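Local coordinates for capsid Protein (Unidentified, PDB 4DMI) that probably forms part of a phage protein shell, assembling as a pentamer whose subunits share a predominantly beta-sheet architecture, at residues Lys86-Leu91 against Gln160-Gln165; Leu91-Glu96 against Arg119-Asp124; Val103-Asp108 against Thr147-Ser152. All blocks are in the same frame, centred on the assembly; numbering follows the deposited sequence.

Contact 1: Lys86-Leu91 against Gln160-Gln165; sequences KVVGNL and QGIARQ
Val-88 and Ile-162 form a hydrogen-bonded pair of two antiparallel strands, with their side chains on the face that also carries Lys-86, Asn-90, Gln-160 and Arg-164. Ile-162 holds CG1 between its own backbone N and carbonyl carbon (chi1 55°), and Val-88 holds CG2 in the equivalent place. The two branches cross obliquely, with Val-88 CG2 3.5 Å from Ile-162 CG1; because Val-88 has two modelled conformers, this tightness is doubtful. The pairing rests on six backbone bonds, among them Val-88 N to Ile-162 O at 2.9 Å and nearly straight (174°).

The face with Val-87 and Ala-163 carries smaller side chains. Val-87 CB and Ala-163 CB lie 3.9 Å apart, and Ala-163 CB also sits 3.2 Å from Lys-86 O. Gly-89 and Gly-161 face each other without side chains, which lets their CA atoms come to 3.8 Å.

Most polar ends find partners away from the facing strand; Asn-90 ND2 instead donates to a water weakly bonded to Gln-160 O. Arg-164 grips the carbonyl O of its neighbour Gln-165 side-on with NE and NH2, NE coming from above the carbonyl plane, while NH1 bonds to Ala-60 O and Gln-58 O. Gln-160 NE2 reaches Asp-70, and Ile-162 packs on Ile-114 of the second subunit. Segment axes 179° apart, with hydrogen-bonded and non-hydrogen-bonded pairs alternating, mark a regular antiparallel pairing within the large mixed sheet.

Contact 2: Leu91-Glu96 against Arg119-Asp124; sequences LSSRDE and RIVSPD
Arg-94 O receives two amides from the facing segment: Val-121 N at 3.1 Å in a nearly straight bond (168°), tilted from the carbonyl plane, and Ile-120 N in a weak, bent one. Val-121 is held on both its backbone polar atoms, for its O in turn accepts from Glu-96 N at 2.9 Å, the pattern of a parallel bridge to Asp-95. The geometry is that of a short parallel pairing interrupted by a beta bulge, since Arg-94 bridges to Arg-119 but Asp-95 bridges to Val-121, a shift of one residue. A water bridges two carbonyls, donating to Glu-96 O and to Arg-119 O, with its oxygen 2.8 Å from each.

Val-121 and Pro-123 bring carbons against oxygens of the other segment. Val-121 CG2 lies 3.6 Å from Arg-94 O, and Val-121 CG1 comes 4.0 Å from Ser-93 OG, a hydroxyl that is hydrogen-bonded with Val-132 N. Asp-95 turns CG anti to its backbone N (chi1 -171°) and crosses Pro-123 at about a right angle; OD2 is 3.3 Å from Pro-123 CD, whereas OD1 accepts from Ala-97 N.

The charged ends find partners beyond the two segments. Arg-119 NH1 donates to Ser-98 O, and Glu-96 OE2 makes a salt bridge with Arg-158 of the third subunit. In one of its two modelled conformers, Arg-94 NH1 makes a salt bridge with Glu-156 and a hydrogen bond with Ser-122 OG of the second subunit.

Contact 3: Val103-Asp108 against Thr147-Ser152; sequences VIEVTD and TLQARS
Glu-105 reaches across to Gln-149 and Arg-151, and its OE2 accepts from both. Gln-149 NE2 approaches OE2 from the anti side, close to the carboxylate plane, at 2.6 Å, a short value that is doubtful because Glu-105 has two modelled conformers. Arg-151 NE comes in on the syn side at 2.9 Å, 34° out of that plane, in a salt bridge; Arg-151 NH2 adds a weak bond to OE1. The carboxylate lies against the guanidinium edge, with Glu-105 CD in the guanidinium plane and OE2 near it, the two planes 27° apart. Glu-105 and Gln-149 each place CG between backbone N and carbonyl carbon, and their side chains cross with CG to CG at 3.5 Å, subject to the same caution.

On the same face, Val-103 lies beside Arg-151 and Thr-107 beside Thr-147, each couple pointing the same way; Thr-107 CG2 is 4.0 Å from Thr-147 CB. The opposite face is apolar. Ile-104 CG2 meets Leu-148 CD1 at 3.8 Å, and Ile-104 CD1 touches Ala-150 CB at 4.1 Å. Phe-136 and Leu-142 pack onto this side, consistent with its lining the apolar interior of the domain.

Six backbone bonds join the segments, and the strand axes run 150° apart. With its largely polar face and its apolar one, this is an amphipathic, twisted antiparallel strand pair, continued beside 102-107 by strand 112-121.

All three contacts belong to one mixed sheet. Contact 3 is buried; contacts 1 and 2 are partly buried, contact 1 with its centre about 11 Å from the chain centre and contact 2 about 25 Å. Contacts 1 and 2 share strand 83-95 and meet in Leu-91, whose CD2 packs 4.1 Å from Val-103 CA of contact 3. Contact 1 is chiefly regular backbone pairing, with apolar pairs and polar ends that mostly bond elsewhere; contact 3 adds a charged and amide network on one face; contact 2 has a bulge and a bridging water. Neighbouring subunits meet contact 2 by salt bridge and hydrogen bonds, contacts 1 and 3 by packing, with one weak hydrogen bond in contact 1.

Contact 1: Lys86-Leu91 against Gln160-Gln165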
# COMPACT_ATOMS: atom_id res chain seq x y z
N LYS B 86 -10.74 9.70 8.24
CA LYS B 86 -10.20 8.34 8.23
C LYS B 86 -10.87 7.62 9.38
O LYS B 86 -10.98 8.14 10.48
CB LYS B 86 -8.69 8.37 8.44
CG LYS B 86 -8.09 7.01 8.77
CD LYS B 86 -6.57 7.09 8.88
CE LYS B 86 -5.97 5.71 9.04
NZ LYS B 86 -4.49 5.71 8.89
N VAL B 87 -11.39 6.41 9.12
CA VAL B 87 -12.04 5.62 10.16
C VAL B 87 -11.59 4.16 10.06
O VAL B 87 -11.69 3.54 9.00
CB VAL B 87 -13.59 5.75 10.10
CG1 VAL B 87 -14.12 5.41 8.71
CG2 VAL B 87 -14.24 4.88 11.15
N VAL B 88 -11.04 3.65 11.16
CA VAL B 88 -10.44 2.33 11.18
C VAL B 88 -10.87 1.59 12.43
O VAL B 88 -11.05 2.18 13.49
CB VAL B 88 -8.90 2.41 11.14
CG1 VAL B 88 -8.44 3.03 9.86
CG2 VAL B 88 -8.37 3.20 12.29
N GLY B 89 -11.03 0.28 12.31
CA GLY B 89 -11.50 -0.50 13.44
C GLY B 89 -11.99 -1.87 13.07
O GLY B 89 -11.56 -2.42 12.05
N ASN B 90 -12.86 -2.43 13.91
CA ASN B 90 -13.35 -3.80 13.73
C ASN B 90 -14.81 -3.94 14.10
O ASN B 90 -15.35 -3.17 14.91
CB ASN B 90 -12.55 -4.80 14.58
CG ASN B 90 -11.12 -4.98 14.09
OD1 ASN B 90 -10.87 -5.62 13.07
ND2 ASN B 90 -10.17 -4.41 14.84
N LEU B 91 -15.45 -4.94 13.49
CA LEU B 91 -16.81 -5.33 13.84
C LEU B 91 -16.78 -6.75 14.38
O LEU B 91 -15.94 -7.57 13.99
CB LEU B 91 -17.67 -5.36 12.58
CG LEU B 91 -17.56 -4.20 11.60
CD1 LEU B 91 -18.30 -4.54 10.30
CD2 LEU B 91 -18.15 -2.94 12.23
N GLN B 160 -15.97 -1.17 17.06
CA GLN B 160 -14.88 -0.53 17.80
C GLN B 160 -13.87 0.08 16.85
O GLN B 160 -13.57 -0.48 15.81
CB GLN B 160 -14.17 -1.54 18.71
CG GLN B 160 -15.09 -2.13 19.77
CD GLN B 160 -14.42 -3.18 20.63
OE1 GLN B 160 -13.49 -3.86 20.19
NE2 GLN B 160 -14.91 -3.33 21.85
N GLY B 161 -13.34 1.24 17.21
CA GLY B 161 -12.31 1.82 16.37
C GLY B 161 -11.99 3.25 16.69
O GLY B 161 -12.34 3.76 17.76
N ILE B 162 -11.30 3.90 15.76
CA ILE B 162 -10.92 5.29 15.89
C ILE B 162 -11.13 6.00 14.57
O ILE B 162 -11.10 5.38 13.50
CB ILE B 162 -9.44 5.44 16.35
CG1 ILE B 162 -8.50 4.68 15.41
CG2 ILE B 162 -9.26 4.91 17.76
CD1 ILE B 162 -7.02 4.80 15.80
N ALA B 163 -11.35 7.30 14.64
CA ALA B 163 -11.44 8.12 13.45
C ALA B 163 -10.82 9.47 13.71
O ALA B 163 -10.64 9.87 14.86
CB ALA B 163 -12.91 8.28 12.99
N ARG B 164 -10.49 10.18 12.65
CA ARG B 164 -10.14 11.60 12.78
C ARG B 164 -10.41 12.34 11.50
O ARG B 164 -10.49 11.75 10.42
CB ARG B 164 -8.68 11.80 13.23
CG ARG B 164 -7.62 11.33 12.23
CD ARG B 164 -6.29 12.09 12.46
NE ARG B 164 -6.39 13.41 11.85
CZ ARG B 164 -5.35 14.13 11.43
NH1 ARG B 164 -4.10 13.70 11.64
NH2 ARG B 164 -5.57 15.29 10.83
N GLN B 165 -10.56 13.65 11.63
CA GLN B 165 -10.75 14.49 10.46
C GLN B 165 -9.38 14.74 9.83
O GLN B 165 -8.47 15.27 10.48
CB GLN B 165 -11.43 15.81 10.80
CG GLN B 165 -12.04 16.44 9.55
CD GLN B 165 -12.69 17.79 9.78
OE1 GLN B 165 -12.94 18.19 10.92
NE2 GLN B 165 -12.96 18.50 8.70
O HOH W 1 -10.97 -2.22 16.72

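Contact 2: Leu91-Glu96 against Arg119-Asp124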
# COMPACT_ATOMS: atom_id res chain seq x y z
N LEU B 91 -15.45 -4.94 13.49
CA LEU B 91 -16.81 -5.33 13.84
C LEU B 91 -16.78 -6.75 14.38
O LEU B 91 -15.94 -7.57 13.99
CB LEU B 91 -17.67 -5.36 12.58
CG LEU B 91 -17.56 -4.20 11.60
CD1 LEU B 91 -18.30 -4.54 10.30
CD2 LEU B 91 -18.15 -2.94 12.23
N SER B 92 -17.74 -7.09 15.24
CA SER B 92 -17.93 -8.47 15.65
C SER B 92 -18.55 -9.31 14.54
O SER B 92 -19.71 -9.10 14.20
CB SER B 92 -18.92 -8.53 16.82
OG SER B 92 -18.49 -7.76 17.94
N SER B 93 -17.83 -10.29 13.99
CA SER B 93 -18.46 -11.11 12.96
C SER B 93 -19.62 -11.91 13.49
O SER B 93 -19.63 -12.36 14.65
CB SER B 93 -17.46 -12.04 12.25
OG SER B 93 -17.19 -13.21 13.03
N ARG B 94 -20.63 -12.10 12.63
CA ARG B 94 -21.72 -13.02 12.91
C ARG B 94 -22.05 -13.80 11.65
O ARG B 94 -21.62 -13.43 10.54
CB ARG B 94 -22.97 -12.27 13.42
CG ARG B 94 -22.79 -11.53 14.74
CD ARG B 94 -22.62 -12.48 15.92
NE ARG B 94 -23.82 -13.28 16.14
CZ ARG B 94 -24.45 -13.38 17.31
NH1 ARG B 94 -24.00 -12.73 18.37
NH2 ARG B 94 -25.54 -14.13 17.40
N ASP B 95 -22.81 -14.88 11.82
CA ASP B 95 -23.38 -15.64 10.72
C ASP B 95 -24.19 -14.73 9.80
O ASP B 95 -24.80 -13.77 10.26
CB ASP B 95 -24.30 -16.72 11.30
CG ASP B 95 -24.78 -17.72 10.28
OD1 ASP B 95 -25.24 -17.33 9.18
OD2 ASP B 95 -24.72 -18.93 10.58
N GLU B 96 -24.20 -15.04 8.51
CA GLU B 96 -24.95 -14.22 7.56
C GLU B 96 -26.46 -14.19 7.84
O GLU B 96 -27.14 -13.24 7.47
CB GLU B 96 -24.66 -14.63 6.11
CG GLU B 96 -25.03 -16.06 5.78
CD GLU B 96 -26.49 -16.24 5.42
OE1 GLU B 96 -27.02 -17.36 5.57
OE2 GLU B 96 -27.13 -15.25 4.98
N ARG B 119 -22.16 -9.29 9.08
CA ARG B 119 -22.92 -10.54 8.97
C ARG B 119 -22.49 -11.30 7.73
O ARG B 119 -23.16 -11.30 6.70
CB ARG B 119 -24.43 -10.27 8.98
CG ARG B 119 -24.94 -9.79 10.34
CD ARG B 119 -26.46 -9.67 10.37
NE ARG B 119 -26.95 -8.63 9.47
CZ ARG B 119 -28.24 -8.38 9.26
NH1 ARG B 119 -29.17 -9.10 9.87
NH2 ARG B 119 -28.59 -7.40 8.43
N ILE B 120 -21.36 -11.98 7.86
CA ILE B 120 -20.64 -12.50 6.70
C ILE B 120 -20.28 -13.98 6.79
O ILE B 120 -20.01 -14.60 5.76
CB ILE B 120 -19.36 -11.63 6.47
CG1 ILE B 120 -18.62 -11.98 5.18
CG2 ILE B 120 -18.40 -11.76 7.66
CD1 ILE B 120 -19.45 -11.82 3.92
N VAL B 121 -20.27 -14.58 7.98
CA VAL B 121 -19.76 -15.96 8.02
C VAL B 121 -20.82 -17.01 7.68
O VAL B 121 -22.01 -16.80 7.90
CB VAL B 121 -18.96 -16.31 9.31
CG1 VAL B 121 -17.99 -15.18 9.69
CG2 VAL B 121 -19.87 -16.62 10.46
N SER B 122 -20.37 -18.12 7.11
CA SER B 122 -21.26 -19.18 6.64
C SER B 122 -20.77 -20.52 7.16
O SER B 122 -20.14 -21.29 6.42
CB SER B 122 -21.27 -19.22 5.12
OG SER B 122 -22.24 -20.13 4.65
N PRO B 123 -21.05 -20.82 8.43
CA PRO B 123 -20.60 -22.09 9.02
C PRO B 123 -21.34 -23.28 8.40
O PRO B 123 -22.45 -23.13 7.90
CB PRO B 123 -20.98 -21.94 10.49
CG PRO B 123 -22.18 -21.01 10.47
CD PRO B 123 -21.88 -20.03 9.36
N ASP B 124 -20.71 -24.45 8.42
CA ASP B 124 -21.38 -25.65 7.94
C ASP B 124 -21.11 -26.80 8.90
O ASP B 124 -20.00 -26.95 9.39
CB ASP B 124 -20.89 -26.02 6.54
CG ASP B 124 -21.62 -27.22 5.97
OD1 ASP B 124 -22.86 -27.27 6.06
OD2 ASP B 124 -20.94 -28.13 5.44
O HOH W 2 -25.88 -11.20 5.99

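Contact 3: Val103-Asp108 against Thr147-Ser152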
# COMPACT_ATOMS: atom_id res chain seq x y z
N VAL B 103 -22.31 -2.40 12.31
CA VAL B 103 -21.93 -1.81 11.04
C VAL B 103 -21.34 -0.41 11.18
O VAL B 103 -21.57 0.28 12.19
CB VAL B 103 -23.12 -1.71 10.05
CG1 VAL B 103 -23.63 -3.10 9.66
CG2 VAL B 103 -24.25 -0.86 10.62
N ILE B 104 -20.59 -0.01 10.17
CA ILE B 104 -20.29 1.39 9.93
C ILE B 104 -21.18 1.80 8.77
O ILE B 104 -21.25 1.11 7.76
CB ILE B 104 -18.82 1.60 9.51
CG1 ILE B 104 -17.89 1.24 10.67
CG2 ILE B 104 -18.58 3.04 9.06
CD1 ILE B 104 -17.84 2.29 11.82
N GLU B 105 -21.87 2.93 8.91
CA GLU B 105 -22.72 3.41 7.82
C GLU B 105 -22.74 4.92 7.69
O GLU B 105 -22.51 5.66 8.66
CB GLU B 105 -24.15 2.87 7.97
CG GLU B 105 -24.86 3.35 9.22
CD GLU B 105 -26.08 2.52 9.55
OE1 GLU B 105 -26.27 1.49 8.88
OE2 GLU B 105 -26.83 2.90 10.48
N VAL B 106 -23.04 5.38 6.48
CA VAL B 106 -23.19 6.80 6.20
C VAL B 106 -24.64 7.04 5.80
O VAL B 106 -25.25 6.20 5.15
CB VAL B 106 -22.19 7.29 5.13
CG1 VAL B 106 -22.32 6.51 3.83
CG2 VAL B 106 -22.35 8.79 4.88
N THR B 107 -25.20 8.16 6.24
CA THR B 107 -26.61 8.45 6.02
C THR B 107 -26.85 9.94 5.92
O THR B 107 -26.08 10.74 6.46
CB THR B 107 -27.48 7.89 7.17
OG1 THR B 107 -28.87 8.06 6.88
CG2 THR B 107 -27.17 8.60 8.49
N ASP B 108 -27.93 10.32 5.24
CA ASP B 108 -28.40 11.70 5.25
C ASP B 108 -29.81 11.76 5.84
O ASP B 108 -30.47 12.80 5.78
CB ASP B 108 -28.39 12.31 3.85
CG ASP B 108 -29.27 11.55 2.85
OD1 ASP B 108 -29.91 10.54 3.24
OD2 ASP B 108 -29.30 11.95 1.67
N THR B 147 -24.12 12.06 7.87
CA THR B 147 -23.63 11.57 9.16
C THR B 147 -22.90 10.25 8.94
O THR B 147 -23.40 9.38 8.23
CB THR B 147 -24.79 11.35 10.14
OG1 THR B 147 -25.48 12.59 10.36
CG2 THR B 147 -24.30 10.79 11.47
N LEU B 148 -21.73 10.11 9.55
CA LEU B 148 -20.99 8.85 9.58
C LEU B 148 -21.22 8.28 10.97
O LEU B 148 -21.01 8.98 11.97
CB LEU B 148 -19.50 9.09 9.35
CG LEU B 148 -18.54 7.92 9.54
CD1 LEU B 148 -18.77 6.84 8.48
CD2 LEU B 148 -17.12 8.45 9.50
N GLN B 149 -21.65 7.02 11.05
CA GLN B 149 -22.02 6.44 12.35
C GLN B 149 -21.65 4.97 12.50
O GLN B 149 -21.44 4.25 11.52
CB GLN B 149 -23.52 6.65 12.60
CG GLN B 149 -24.41 5.87 11.63
CD GLN B 149 -25.89 6.26 11.70
OE1 GLN B 149 -26.25 7.33 12.18
NE2 GLN B 149 -26.75 5.37 11.23
N ALA B 150 -21.55 4.54 13.75
CA ALA B 150 -21.36 3.13 14.09
C ALA B 150 -22.67 2.68 14.72
O ALA B 150 -23.23 3.39 15.56
CB ALA B 150 -20.23 2.99 15.08
N ARG B 151 -23.15 1.52 14.33
CA ARG B 151 -24.41 1.03 14.87
C ARG B 151 -24.33 -0.45 15.21
O ARG B 151 -23.92 -1.28 14.39
CB ARG B 151 -25.54 1.28 13.87
CG ARG B 151 -26.90 0.79 14.35
CD ARG B 151 -28.01 1.26 13.43
NE ARG B 151 -27.89 0.72 12.08
CZ ARG B 151 -28.46 -0.41 11.68
NH1 ARG B 151 -29.20 -1.13 12.51
NH2 ARG B 151 -28.30 -0.82 10.43
N SER B 152 -24.71 -0.78 16.45
CA SER B 152 -24.91 -2.15 16.90
C SER B 152 -26.34 -2.27 17.39
O SER B 152 -26.80 -1.43 18.18
CB SER B 152 -23.97 -2.48 18.05
OG SER B 152 -24.50 -3.56 18.82
O HOH W 3 -27.47 13.00 8.71